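Local coordinates for protein hypothetical hydrolase (Bacteroides thetaiotaomicron, PDB 3TC9) that is of unknown function but is probably an auxiliary nutrient-binding protein, combining an immunoglobulin-like domain with a six-bladed beta-propeller, at residues T183-H188 against G238-N243; V250-F255 against T261-I266; Y285-V288 against Y293-R296; Y355-E360 against F413-R418; R365-T368 against R372-T375. All coordinates share one frame; numbering follows the deposited sequence.

In the fold
All five contacts lie in the beta-propeller. Contacts 2, 3 and 5 are hairpins within single blades, while contacts 1 and 4 join neighbouring blades. Segment 238-243 of contact 1 lies in the same blade as contact 2, where Leu240 O meets Tyr253 N at 2.7 Å. Contact 2 passes to the next blade through Ile266, which packs on Ile286 and Leu295 of contact 3; their centres are 16 Å apart. Contact 3 reaches the following blade, with Tyr285 against Leu367 of contact 5 and Ile294 against Phe356 of contact 4. Contact 5 nests inside contact 4. The phosphate at contact 4 and the ethanediol at contact 3 probably come from the crystallisation liquor.

Contact 1 (T183-H188 against G238-N243); sequences TICWTH and GELYFN
Cys185 and Leu240 meet tip to tip. Cys185 SG and Leu240 CD1 are 3.7 Å apart, and the CB-SG and CG-CD1 bonds run roughly head-on toward each other. The sulfur lies between the backbone N and the carbonyl carbon of its own residue (chi1 61°). CG of Leu240 is anti to the backbone N (chi1 -172°), and the second torsion then turns CD1 toward the sulfur. At the other end of the contact, the CB of His188 faces Gly238 CA at 4.1 Å, and the imidazole is turned away from the glycine. Gly238 has a positive phi of 74°, which suits a residue without a side chain. These residues join two neighbouring blades of the propeller. Strand 181-186 is an edge strand of one blade, and strand 240-244 is the second strand of the next. Strand 231-233 contributes to the same seam: Cys185 touches Glu232, and Leu240 touches Ala231 and Thr233. Polar links also cross there, from Trp186 O to Thr233 OG1 and from Thr183 OG1 to Ala231 N. Within 238-243, Glu239 and Tyr241 reach the same side of their strand. Tyr241 OH is hydrogen-bonded to Glu239 OE2 at 2.6 Å, on the lone pair that points away from the other carboxylate oxygen. Tyr299 OH is a second partner of that oxygen.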
# COMPACT_ATOMS: atom_id res chain seq x y z
N THR B 183 -26.40 9.85 11.23
CA THR B 183 -25.28 9.89 10.30
C THR B 183 -24.80 11.30 10.03
O THR B 183 -25.46 12.28 10.39
CB THR B 183 -25.66 9.22 8.92
OG1 THR B 183 -26.74 9.90 8.27
CG2 THR B 183 -25.95 7.72 9.01
N ILE B 184 -23.63 11.35 9.36
CA ILE B 184 -22.91 12.50 8.83
C ILE B 184 -22.50 12.19 7.43
O ILE B 184 -21.88 11.14 7.18
CB ILE B 184 -21.62 12.90 9.63
CG1 ILE B 184 -21.77 12.85 11.13
CG2 ILE B 184 -20.98 14.23 9.12
CD1 ILE B 184 -20.55 12.28 11.80
N CYS B 185 -22.77 13.11 6.52
CA CYS B 185 -22.24 13.05 5.17
C CYS B 185 -21.99 14.49 4.68
O CYS B 185 -22.26 15.45 5.42
CB CYS B 185 -23.07 12.22 4.21
SG CYS B 185 -24.77 12.80 3.95
N TRP B 186 -21.33 14.61 3.54
CA TRP B 186 -20.88 15.90 3.05
C TRP B 186 -21.34 16.14 1.64
O TRP B 186 -21.47 15.20 0.86
CB TRP B 186 -19.34 15.94 3.08
CG TRP B 186 -18.76 15.68 4.45
CD1 TRP B 186 -18.51 14.46 5.03
CD2 TRP B 186 -18.38 16.67 5.41
NE1 TRP B 186 -17.99 14.63 6.29
CE2 TRP B 186 -17.91 15.98 6.56
CE3 TRP B 186 -18.40 18.07 5.43
CZ2 TRP B 186 -17.46 16.65 7.70
CZ3 TRP B 186 -17.94 18.73 6.55
CH2 TRP B 186 -17.46 18.02 7.67
N THR B 187 -21.54 17.43 1.30
CA THR B 187 -21.86 17.85 -0.06
C THR B 187 -20.58 17.66 -0.86
O THR B 187 -19.48 17.64 -0.28
CB THR B 187 -22.38 19.29 -0.07
OG1 THR B 187 -21.40 20.12 0.56
CG2 THR B 187 -23.72 19.44 0.63
N HIS B 188 -20.71 17.45 -2.18
CA HIS B 188 -19.56 17.20 -3.03
C HIS B 188 -18.43 18.22 -2.85
O HIS B 188 -17.26 17.82 -2.85
CB HIS B 188 -19.95 17.10 -4.51
CG HIS B 188 -18.83 16.56 -5.36
ND1 HIS B 188 -18.26 17.32 -6.37
CD2 HIS B 188 -18.14 15.39 -5.26
CE1 HIS B 188 -17.27 16.59 -6.86
NE2 HIS B 188 -17.13 15.44 -6.21
N GLY B 238 -22.73 13.75 -6.25
CA GLY B 238 -23.19 14.59 -5.15
C GLY B 238 -24.63 14.56 -4.67
O GLY B 238 -24.94 15.29 -3.72
N GLU B 239 -25.52 13.74 -5.27
CA GLU B 239 -26.92 13.67 -4.82
C GLU B 239 -27.06 12.90 -3.48
O GLU B 239 -26.21 12.07 -3.14
CB GLU B 239 -27.85 13.08 -5.91
CG GLU B 239 -27.71 11.59 -6.15
CD GLU B 239 -26.65 11.13 -7.13
OE1 GLU B 239 -25.75 11.92 -7.47
OE2 GLU B 239 -26.72 9.95 -7.55
N LEU B 240 -28.15 13.16 -2.73
CA LEU B 240 -28.39 12.58 -1.41
C LEU B 240 -29.39 11.43 -1.43
O LEU B 240 -30.47 11.56 -2.01
CB LEU B 240 -28.88 13.66 -0.46
CG LEU B 240 -29.00 13.28 1.02
CD1 LEU B 240 -27.67 13.38 1.70
CD2 LEU B 240 -29.99 14.16 1.72
N TYR B 241 -29.04 10.32 -0.77
CA TYR B 241 -29.89 9.14 -0.62
C TYR B 241 -30.21 8.99 0.86
O TYR B 241 -29.32 9.15 1.70
CB TYR B 241 -29.20 7.88 -1.17
CG TYR B 241 -29.02 7.95 -2.67
CD1 TYR B 241 -30.04 7.55 -3.54
CD2 TYR B 241 -27.84 8.45 -3.23
CE1 TYR B 241 -29.89 7.64 -4.92
CE2 TYR B 241 -27.68 8.54 -4.61
CZ TYR B 241 -28.72 8.16 -5.45
OH TYR B 241 -28.59 8.28 -6.81
N PHE B 242 -31.47 8.74 1.18
CA PHE B 242 -31.86 8.56 2.59
C PHE B 242 -33.06 7.64 2.63
O PHE B 242 -33.58 7.28 1.57
CB PHE B 242 -32.12 9.92 3.27
CG PHE B 242 -33.19 10.77 2.64
CD1 PHE B 242 -32.88 11.66 1.62
CD2 PHE B 242 -34.51 10.72 3.10
CE1 PHE B 242 -33.88 12.46 1.04
CE2 PHE B 242 -35.50 11.51 2.52
CZ PHE B 242 -35.17 12.38 1.50
N ASN B 243 -33.50 7.24 3.82
CA ASN B 243 -34.62 6.31 3.91
C ASN B 243 -35.72 6.81 4.83
O ASN B 243 -35.67 7.93 5.37
CB ASN B 243 -34.10 4.91 4.40
CG ASN B 243 -33.96 4.76 5.91
OD1 ASN B 243 -33.58 5.69 6.60
ND2 ASN B 243 -34.38 3.61 6.48

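Contact 2 (V250-F255 against T261-I266); sequences VFRYDF and TPLFTI
Val250 and Phe264 lie side by side in the outer beta hairpin of a propeller blade, strands 249-253 and 260-265. Val250 CG2 touches Phe264 CE1 at 3.5 Å. On the opposite face of the hairpin, the Phe251 ring crosses Pro262 obliquely, with CD1 3.7 Å from Pro262 CA and CE1 also close to the proline CB. Arg252 and Thr261 form an antiparallel hydrogen-bonded pair, with both N-O distances, Arg252 N to Thr261 O and Thr261 N to Arg252 O, at 2.7 Å. Beyond it the register slips. Val250 O accepts from Leu263 N at 2.8 Å, while Val250 N gives to Phe264 O. Leu263 departs from extended geometry (psi -69°), consistent with a beta bulge, Leu263 and Phe264 facing Val250. Leu263 CD1 packs on Arg252 CB at 3.7 Å. From there the arginine chain runs out extended, and its NH2 is bonded to Lys304 O. In the next shell, Phe242 of the adjoining strand meets the Phe251 ring with planes about 25° apart. With Phe251 cut back to an alanine, Pro262 would probably lose the ring it packs on, and a gap is likely beside Phe242. Phe273 and Ile275 of the next blade support Val250. Ile266 CD1 sits at the edge of the Phe264 ring, in its plane, 3.9 Å from Val250 CG2.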
# COMPACT_ATOMS: atom_id res chain seq x y z
N VAL B 250 -36.23 4.01 0.07
CA VAL B 250 -35.07 4.81 -0.29
C VAL B 250 -35.59 6.04 -1.07
O VAL B 250 -36.47 5.90 -1.93
CB VAL B 250 -34.05 3.99 -1.12
CG1 VAL B 250 -32.81 4.82 -1.48
CG2 VAL B 250 -33.67 2.70 -0.38
N PHE B 251 -35.06 7.23 -0.74
CA PHE B 251 -35.38 8.50 -1.39
C PHE B 251 -34.13 9.11 -1.98
O PHE B 251 -33.05 8.95 -1.43
CB PHE B 251 -36.03 9.48 -0.41
CG PHE B 251 -37.37 9.02 0.10
CD1 PHE B 251 -38.53 9.25 -0.63
CD2 PHE B 251 -37.48 8.37 1.34
CE1 PHE B 251 -39.77 8.82 -0.17
CE2 PHE B 251 -38.72 7.94 1.81
CZ PHE B 251 -39.86 8.19 1.06
N ARG B 252 -34.28 9.82 -3.10
CA ARG B 252 -33.18 10.50 -3.76
C ARG B 252 -33.44 12.00 -3.75
O ARG B 252 -34.50 12.43 -4.18
CB ARG B 252 -33.03 9.98 -5.19
CG ARG B 252 -31.84 10.53 -5.93
CD ARG B 252 -32.05 10.25 -7.40
NE ARG B 252 -30.84 10.54 -8.17
CZ ARG B 252 -30.56 11.73 -8.67
NH1 ARG B 252 -31.39 12.75 -8.48
NH2 ARG B 252 -29.44 11.92 -9.37
N TYR B 253 -32.50 12.79 -3.26
CA TYR B 253 -32.68 14.23 -3.21
C TYR B 253 -31.63 14.92 -4.09
O TYR B 253 -30.44 14.70 -3.92
CB TYR B 253 -32.62 14.74 -1.76
CG TYR B 253 -32.63 16.25 -1.64
CD1 TYR B 253 -33.82 16.97 -1.67
CD2 TYR B 253 -31.45 16.96 -1.46
CE1 TYR B 253 -33.83 18.36 -1.52
CE2 TYR B 253 -31.44 18.35 -1.34
CZ TYR B 253 -32.64 19.05 -1.37
OH TYR B 253 -32.65 20.42 -1.24
N ASP B 254 -32.09 15.77 -5.01
CA ASP B 254 -31.20 16.53 -5.89
C ASP B 254 -31.04 17.93 -5.31
O ASP B 254 -32.02 18.64 -5.14
CB ASP B 254 -31.75 16.57 -7.32
CG ASP B 254 -30.79 17.15 -8.34
OD1 ASP B 254 -30.44 18.35 -8.21
OD2 ASP B 254 -30.39 16.43 -9.27
N PHE B 255 -29.80 18.29 -4.97
CA PHE B 255 -29.46 19.57 -4.35
C PHE B 255 -29.74 20.78 -5.25
O PHE B 255 -30.10 21.84 -4.73
CB PHE B 255 -27.99 19.58 -3.92
CG PHE B 255 -27.71 18.81 -2.65
CD1 PHE B 255 -27.78 19.44 -1.41
CD2 PHE B 255 -27.37 17.46 -2.69
CE1 PHE B 255 -27.51 18.73 -0.23
CE2 PHE B 255 -27.09 16.75 -1.51
CZ PHE B 255 -27.17 17.38 -0.29
N THR B 261 -37.12 12.25 -4.91
CA THR B 261 -37.68 11.19 -5.72
C THR B 261 -37.70 9.91 -4.91
O THR B 261 -36.64 9.48 -4.45
CB THR B 261 -36.87 11.03 -7.02
OG1 THR B 261 -36.80 12.29 -7.68
CG2 THR B 261 -37.46 9.98 -7.97
N PRO B 262 -38.87 9.25 -4.73
CA PRO B 262 -38.86 7.93 -4.05
C PRO B 262 -38.26 6.91 -5.03
O PRO B 262 -38.59 6.94 -6.23
CB PRO B 262 -40.34 7.66 -3.73
CG PRO B 262 -41.10 8.87 -4.24
CD PRO B 262 -40.23 9.59 -5.21
N LEU B 263 -37.32 6.06 -4.58
CA LEU B 263 -36.65 5.15 -5.51
C LEU B 263 -37.19 3.73 -5.49
O LEU B 263 -37.76 3.27 -6.49
CB LEU B 263 -35.14 5.14 -5.25
CG LEU B 263 -34.25 5.85 -6.28
CD1 LEU B 263 -34.86 7.16 -6.78
CD2 LEU B 263 -32.88 6.10 -5.70
N PHE B 264 -36.97 3.01 -4.39
CA PHE B 264 -37.38 1.61 -4.23
C PHE B 264 -37.51 1.28 -2.77
O PHE B 264 -36.91 1.94 -1.92
CB PHE B 264 -36.38 0.63 -4.91
CG PHE B 264 -34.91 0.92 -4.68
CD1 PHE B 264 -34.29 0.56 -3.48
CD2 PHE B 264 -34.13 1.52 -5.66
CE1 PHE B 264 -32.93 0.83 -3.27
CE2 PHE B 264 -32.78 1.80 -5.44
CZ PHE B 264 -32.19 1.45 -4.25
N THR B 265 -38.30 0.24 -2.49
CA THR B 265 -38.53 -0.34 -1.17
C THR B 265 -37.53 -1.53 -1.06
O THR B 265 -37.28 -2.19 -2.09
CB THR B 265 -40.04 -0.71 -1.09
OG1 THR B 265 -40.73 0.28 -0.33
CG2 THR B 265 -40.33 -2.11 -0.56
N ILE B 266 -36.95 -1.79 0.13
CA ILE B 266 -36.01 -2.91 0.28
C ILE B 266 -36.77 -4.24 0.36
O ILE B 266 -36.47 -5.15 -0.43
CB ILE B 266 -35.03 -2.73 1.50
CG1 ILE B 266 -34.18 -1.42 1.41
CG2 ILE B 266 -34.13 -3.98 1.70
CD1 ILE B 266 -33.42 -1.13 0.10

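Contact 3 (Y285-V288 against Y293-R296); sequences YIVV and YILR. With EDO (1,2-ethanediol), chain T.
The Tyr285 ring has Leu295 O at its edge, in plane, 3.6 Å from CD1. Ile294 CG2 and Arg296 CB approach the ring obliquely. Tyr283 meets the Tyr285 ring edge-to-face and makes a cation-pi contact with Arg296. The Arg296 guanidinium is turned 77° from the Tyr285 ring. At its edge, Arg296 NH1 donates to a water at 2.8 Å. The same water is bonded to Tyr285 OH at 3.0 Å, so it bridges the two side chains. NH2 gives a bond to an ethanediol oxygen, and NE forms a salt bridge with Asp298. On the other face of the hairpin, the Tyr293 ring lies alongside Val288, with CE1 3.6 Å from CG2. Tyr293 OH is bonded to Trp271 NE1, which probably limits movement of the far end of the ring. Val288 CG2 also touches Leu295 CD1 at 3.6 Å. Ile286 and Leu295 exchange backbone N-H to O bonds. The paired strands 283-288 and 293-300 form the central antiparallel hairpin of a four-stranded propeller blade.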
# COMPACT_ATOMS: atom_id res chain seq x y z
N TYR B 285 -23.45 -0.24 -0.20
CA TYR B 285 -23.91 -1.28 0.70
C TYR B 285 -25.09 -0.69 1.45
O TYR B 285 -25.07 0.49 1.81
CB TYR B 285 -22.82 -1.80 1.65
CG TYR B 285 -21.85 -2.77 1.03
CD1 TYR B 285 -22.29 -3.77 0.15
CD2 TYR B 285 -20.49 -2.72 1.33
CE1 TYR B 285 -21.40 -4.69 -0.41
CE2 TYR B 285 -19.58 -3.62 0.74
CZ TYR B 285 -20.04 -4.61 -0.12
OH TYR B 285 -19.16 -5.52 -0.65
N ILE B 286 -26.16 -1.48 1.59
CA ILE B 286 -27.35 -1.12 2.33
C ILE B 286 -27.30 -2.03 3.57
O ILE B 286 -27.44 -3.26 3.44
CB ILE B 286 -28.62 -1.23 1.45
CG1 ILE B 286 -28.55 -0.20 0.29
CG2 ILE B 286 -29.89 -1.04 2.32
CD1 ILE B 286 -29.71 -0.19 -0.69
N VAL B 287 -26.96 -1.44 4.73
CA VAL B 287 -26.76 -2.15 5.98
C VAL B 287 -28.03 -2.11 6.77
O VAL B 287 -28.39 -1.02 7.29
CB VAL B 287 -25.54 -1.55 6.74
CG1 VAL B 287 -25.32 -2.21 8.11
CG2 VAL B 287 -24.27 -1.60 5.87
N VAL B 288 -28.70 -3.29 6.89
CA VAL B 288 -29.97 -3.39 7.62
C VAL B 288 -29.71 -3.74 9.09
O VAL B 288 -29.54 -4.91 9.47
CB VAL B 288 -31.03 -4.31 6.97
CG1 VAL B 288 -32.41 -3.99 7.55
CG2 VAL B 288 -31.03 -4.13 5.46
N TYR B 293 -28.47 -8.09 8.02
CA TYR B 293 -27.97 -8.48 6.71
C TYR B 293 -27.60 -7.24 5.92
O TYR B 293 -27.94 -6.10 6.29
CB TYR B 293 -28.98 -9.39 5.95
CG TYR B 293 -30.18 -8.71 5.33
CD1 TYR B 293 -31.12 -8.06 6.12
CD2 TYR B 293 -30.42 -8.80 3.97
CE1 TYR B 293 -32.25 -7.47 5.56
CE2 TYR B 293 -31.55 -8.21 3.39
CZ TYR B 293 -32.45 -7.53 4.19
OH TYR B 293 -33.56 -6.94 3.63
N ILE B 294 -26.84 -7.45 4.85
CA ILE B 294 -26.37 -6.38 3.99
C ILE B 294 -26.75 -6.67 2.53
O ILE B 294 -26.69 -7.81 2.07
CB ILE B 294 -24.83 -6.16 4.18
CG1 ILE B 294 -24.47 -5.87 5.68
CG2 ILE B 294 -24.27 -5.07 3.25
CD1 ILE B 294 -22.98 -5.96 6.04
N LEU B 295 -27.12 -5.61 1.82
CA LEU B 295 -27.44 -5.69 0.40
C LEU B 295 -26.49 -4.81 -0.39
O LEU B 295 -25.90 -3.89 0.18
CB LEU B 295 -28.89 -5.26 0.12
CG LEU B 295 -29.99 -5.97 0.90
CD1 LEU B 295 -30.47 -5.10 2.00
CD2 LEU B 295 -31.16 -6.33 -0.01
N ARG B 296 -26.35 -5.07 -1.68
CA ARG B 296 -25.57 -4.22 -2.56
C ARG B 296 -26.51 -3.60 -3.58
O ARG B 296 -27.36 -4.30 -4.13
CB ARG B 296 -24.45 -4.99 -3.27
CG ARG B 296 -23.69 -4.17 -4.28
CD ARG B 296 -22.49 -4.93 -4.76
NE ARG B 296 -22.05 -4.41 -6.05
CZ ARG B 296 -20.83 -4.57 -6.53
NH1 ARG B 296 -19.91 -5.23 -5.83
NH2 ARG B 296 -20.52 -4.07 -7.71
C1 EDO T . -16.02 -1.73 -7.72
O1 EDO T . -15.46 -0.45 -8.04
C2 EDO T . -17.16 -2.07 -8.69
O2 EDO T . -17.51 -3.46 -8.55
O HOH W 1 -19.33 -6.53 -3.45

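Contact 4 (Y355-E360 against F413-R418); sequences YFCDRE and FFIGDR. With PO4 (phosphate ion), chain Q.
Two neighbouring propeller blades pack face to face here, through strands 352-358 and 412-417. Residues 355-359 and 413-418 run in nearly the same direction, 11° apart. Phe413 reaches over one face of the Tyr355 ring. Its CZ lies 3.5 Å above the plane, offset toward the rim near Tyr355 CE2. The planes are inclined at 35°, and the two side chains cross at about a right angle. Shortening Tyr355 to a leucine would probably strip Phe413 CZ of the ring face it rests on and open a gap between the blades. Cys357 SG meets Ile415 CG2 loosely at 4.3 Å. At the strand ends, Arg359 NH2 lies 4.4 Å from Arg418 CG. Glu402 forms salt bridges with both arginines and probably offsets their like charges. Arg359 NH1 is also held by Glu360 OE2 at 2.6 Å. Arg418, bent at chi2 (59°), turns its guanidinium edge to a phosphate. Arg418 NE (3.2 Å) and Arg418 NH2 (3.0 Å) both donate to phosphate O3, and His159, Gln158 and Arg421 also bind the ion. Strand 334-341 adds Val340 against both Tyr355 and Phe413, while strand 422-428 places Ile426 against Phe413 and Ile415.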
# COMPACT_ATOMS: atom_id res chain seq x y z
N TYR B 355 -15.08 -2.96 6.37
CA TYR B 355 -14.96 -3.19 7.81
C TYR B 355 -16.13 -2.56 8.52
O TYR B 355 -16.38 -1.38 8.33
CB TYR B 355 -13.67 -2.56 8.34
CG TYR B 355 -12.41 -3.33 8.01
CD1 TYR B 355 -11.94 -3.42 6.70
CD2 TYR B 355 -11.62 -3.89 9.02
CE1 TYR B 355 -10.74 -4.06 6.40
CE2 TYR B 355 -10.42 -4.53 8.72
CZ TYR B 355 -9.99 -4.62 7.41
OH TYR B 355 -8.83 -5.27 7.08
N PHE B 356 -16.85 -3.31 9.34
CA PHE B 356 -18.00 -2.69 9.99
C PHE B 356 -18.16 -3.16 11.43
O PHE B 356 -17.71 -4.26 11.79
CB PHE B 356 -19.30 -2.96 9.19
CG PHE B 356 -19.70 -4.40 9.06
CD1 PHE B 356 -19.19 -5.19 8.03
CD2 PHE B 356 -20.59 -4.98 9.96
CE1 PHE B 356 -19.58 -6.53 7.90
CE2 PHE B 356 -20.96 -6.32 9.83
CZ PHE B 356 -20.46 -7.08 8.80
N CYS B 357 -18.85 -2.34 12.24
CA CYS B 357 -19.18 -2.64 13.60
C CYS B 357 -20.36 -3.56 13.64
O CYS B 357 -21.36 -3.28 13.01
CB CYS B 357 -19.47 -1.37 14.38
SG CYS B 357 -18.03 -0.31 14.61
N ASP B 358 -20.23 -4.66 14.37
CA ASP B 358 -21.30 -5.64 14.62
C ASP B 358 -21.64 -5.44 16.10
O ASP B 358 -21.05 -6.07 16.98
CB ASP B 358 -20.81 -7.05 14.28
CG ASP B 358 -21.91 -8.08 14.05
OD1 ASP B 358 -23.08 -7.67 13.91
OD2 ASP B 358 -21.57 -9.29 13.97
N ARG B 359 -22.49 -4.42 16.35
CA ARG B 359 -22.85 -3.91 17.67
C ARG B 359 -23.15 -4.98 18.71
O ARG B 359 -22.53 -4.93 19.78
CB ARG B 359 -24.02 -2.94 17.57
CG ARG B 359 -24.19 -2.03 18.77
CD ARG B 359 -25.63 -1.60 18.89
NE ARG B 359 -25.77 -0.43 19.76
CZ ARG B 359 -26.39 -0.43 20.93
NH1 ARG B 359 -26.94 -1.54 21.40
NH2 ARG B 359 -26.45 0.68 21.65
N GLU B 360 -24.08 -5.91 18.46
CA GLU B 360 -24.49 -6.85 19.51
C GLU B 360 -23.62 -8.10 19.57
O GLU B 360 -23.84 -8.95 20.44
CB GLU B 360 -25.97 -7.23 19.41
CG GLU B 360 -26.95 -6.08 19.59
CD GLU B 360 -26.91 -5.32 20.90
OE1 GLU B 360 -26.57 -5.91 21.95
OE2 GLU B 360 -27.25 -4.11 20.87
N PHE B 413 -7.64 2.53 12.63
CA PHE B 413 -9.08 2.61 12.80
C PHE B 413 -9.40 3.35 14.07
O PHE B 413 -8.70 3.19 15.06
CB PHE B 413 -9.72 1.20 12.87
CG PHE B 413 -9.57 0.34 11.64
CD1 PHE B 413 -8.41 -0.41 11.43
CD2 PHE B 413 -10.59 0.28 10.68
CE1 PHE B 413 -8.26 -1.19 10.28
CE2 PHE B 413 -10.45 -0.52 9.55
CZ PHE B 413 -9.28 -1.24 9.35
N PHE B 414 -10.47 4.14 14.05
CA PHE B 414 -11.05 4.82 15.20
C PHE B 414 -12.45 4.25 15.37
O PHE B 414 -13.20 4.20 14.40
CB PHE B 414 -11.04 6.35 15.06
CG PHE B 414 -9.64 6.92 15.05
CD1 PHE B 414 -8.82 6.81 16.16
CD2 PHE B 414 -9.14 7.55 13.92
CE1 PHE B 414 -7.51 7.32 16.14
CE2 PHE B 414 -7.85 8.09 13.91
CZ PHE B 414 -7.05 7.99 15.03
N ILE B 415 -12.76 3.73 16.57
CA ILE B 415 -14.04 3.08 16.84
C ILE B 415 -14.78 3.79 17.97
O ILE B 415 -14.18 4.07 19.00
CB ILE B 415 -13.84 1.56 17.15
CG1 ILE B 415 -13.15 0.83 15.97
CG2 ILE B 415 -15.13 0.83 17.56
CD1 ILE B 415 -12.04 0.06 16.40
N GLY B 416 -16.09 4.01 17.76
CA GLY B 416 -17.00 4.55 18.76
C GLY B 416 -17.54 3.40 19.60
O GLY B 416 -18.49 2.72 19.20
N ASP B 417 -16.89 3.13 20.73
CA ASP B 417 -17.23 2.02 21.65
C ASP B 417 -18.21 2.53 22.68
O ASP B 417 -17.78 3.04 23.72
CB ASP B 417 -15.93 1.51 22.31
CG ASP B 417 -16.03 0.15 22.96
OD1 ASP B 417 -17.07 -0.52 22.78
OD2 ASP B 417 -15.05 -0.25 23.63
N ARG B 418 -19.52 2.42 22.38
CA ARG B 418 -20.63 3.02 23.11
C ARG B 418 -20.55 2.89 24.64
O ARG B 418 -20.39 3.91 25.28
CB ARG B 418 -22.00 2.56 22.60
CG ARG B 418 -23.21 3.30 23.21
CD ARG B 418 -23.16 4.79 22.93
NE ARG B 418 -24.37 5.51 23.33
CZ ARG B 418 -25.38 5.80 22.52
NH1 ARG B 418 -25.38 5.37 21.27
NH2 ARG B 418 -26.41 6.51 22.97
P PO4 Q . -26.78 6.15 26.82
O1 PO4 Q . -26.12 4.82 27.35
O2 PO4 Q . -28.12 5.79 26.07
O3 PO4 Q . -25.81 6.91 25.88
O4 PO4 Q . -27.12 7.15 27.99

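Contact 5 (R365-T368 against R372-T375); sequences RILT and RVTT
Arg365 and Thr375 converge on one carboxylate: Asp323 OD1 forms a salt bridge with Arg365 NH2 and a hydrogen bond with Thr375 OG1. Arg365 NH1 makes a second salt bridge, to Asp358 OD2, and also gives a bond to Arg330 O. The arginine chain folds back at chi2 (-76°) and chi3 (-58°), which brings its guanidinium over Val373. CG1 of Val373 then lies against one face, 3.4 Å from Arg365 NH2. Trp321 is another partner of Thr375 OG1. The backbones of strands 363-367 and 372-376 form a beta hairpin in one propeller blade. Ile366 and Thr374 form a hydrogen-bonded pair, each N-H donating to the other's carbonyl O. Ile366 N meets Thr374 O from above the carbonyl plane, 39° out of it. Near the turn, Thr368 holds Arg372 twice. Thr368 N donates to Arg372 O at 3.0 Å, and Thr368 OG1 accepts from Arg372 N at 3.3 Å. Outside these bonds the side chains pack on both faces of the hairpin. Leu367 CD1 touches Val373 CG2 at 4.0 Å. Thr374 OG1 lies 3.7 Å from Ile366 CB, and Ile366 also packs on Tyr355 of the adjoining strand.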
# COMPACT_ATOMS: atom_id res chain seq x y z
N ARG B 365 -16.20 -6.59 11.97
CA ARG B 365 -16.24 -7.61 10.93
C ARG B 365 -15.65 -7.08 9.64
O ARG B 365 -15.50 -5.88 9.50
CB ARG B 365 -17.69 -8.09 10.70
CG ARG B 365 -18.51 -8.37 11.97
CD ARG B 365 -18.19 -9.65 12.71
NE ARG B 365 -18.34 -10.86 11.91
CZ ARG B 365 -19.46 -11.55 11.75
NH1 ARG B 365 -20.58 -11.15 12.34
NH2 ARG B 365 -19.47 -12.64 11.02
N ILE B 366 -15.25 -7.97 8.74
CA ILE B 366 -14.76 -7.62 7.42
C ILE B 366 -15.62 -8.32 6.37
O ILE B 366 -15.77 -9.52 6.44
CB ILE B 366 -13.25 -7.95 7.16
CG1 ILE B 366 -12.32 -7.54 8.34
CG2 ILE B 366 -12.77 -7.37 5.81
CD1 ILE B 366 -11.02 -8.21 8.30
N LEU B 367 -16.16 -7.56 5.41
CA LEU B 367 -16.90 -8.04 4.25
C LEU B 367 -16.05 -7.79 3.01
O LEU B 367 -15.80 -6.61 2.65
CB LEU B 367 -18.27 -7.35 4.11
CG LEU B 367 -19.04 -7.59 2.79
CD1 LEU B 367 -19.39 -9.08 2.58
CD2 LEU B 367 -20.28 -6.75 2.76
N THR B 368 -15.57 -8.88 2.39
CA THR B 368 -14.76 -8.80 1.17
C THR B 368 -15.66 -8.60 -0.04
O THR B 368 -16.83 -8.98 0.00
CB THR B 368 -13.90 -10.07 0.95
OG1 THR B 368 -14.73 -11.10 0.44
CG2 THR B 368 -13.11 -10.48 2.18
N ARG B 372 -17.36 -12.72 1.50
CA ARG B 372 -16.90 -13.44 2.68
C ARG B 372 -16.88 -12.51 3.90
O ARG B 372 -16.42 -11.36 3.80
CB ARG B 372 -15.51 -14.02 2.44
CG ARG B 372 -15.03 -14.84 3.60
CD ARG B 372 -13.73 -15.55 3.33
NE ARG B 372 -13.91 -16.76 2.53
CZ ARG B 372 -14.40 -17.92 2.97
NH1 ARG B 372 -14.86 -18.02 4.21
NH2 ARG B 372 -14.49 -18.96 2.16
N VAL B 373 -17.42 -13.00 5.04
CA VAL B 373 -17.41 -12.22 6.28
C VAL B 373 -16.51 -12.93 7.27
O VAL B 373 -16.65 -14.13 7.49
CB VAL B 373 -18.83 -11.95 6.87
CG1 VAL B 373 -18.76 -11.01 8.09
CG2 VAL B 373 -19.77 -11.37 5.82
N THR B 374 -15.56 -12.19 7.85
CA THR B 374 -14.64 -12.65 8.90
C THR B 374 -14.71 -11.66 10.07
O THR B 374 -15.38 -10.64 9.96
CB THR B 374 -13.21 -12.83 8.37
OG1 THR B 374 -12.78 -11.60 7.83
CG2 THR B 374 -13.07 -13.95 7.31
N THR B 375 -14.02 -11.97 11.20
CA THR B 375 -13.99 -11.09 12.35
C THR B 375 -12.60 -10.52 12.47
O THR B 375 -11.62 -11.25 12.47
CB THR B 375 -14.47 -11.82 13.59
OG1 THR B 375 -15.80 -12.23 13.34
CG2 THR B 375 -14.38 -10.96 14.90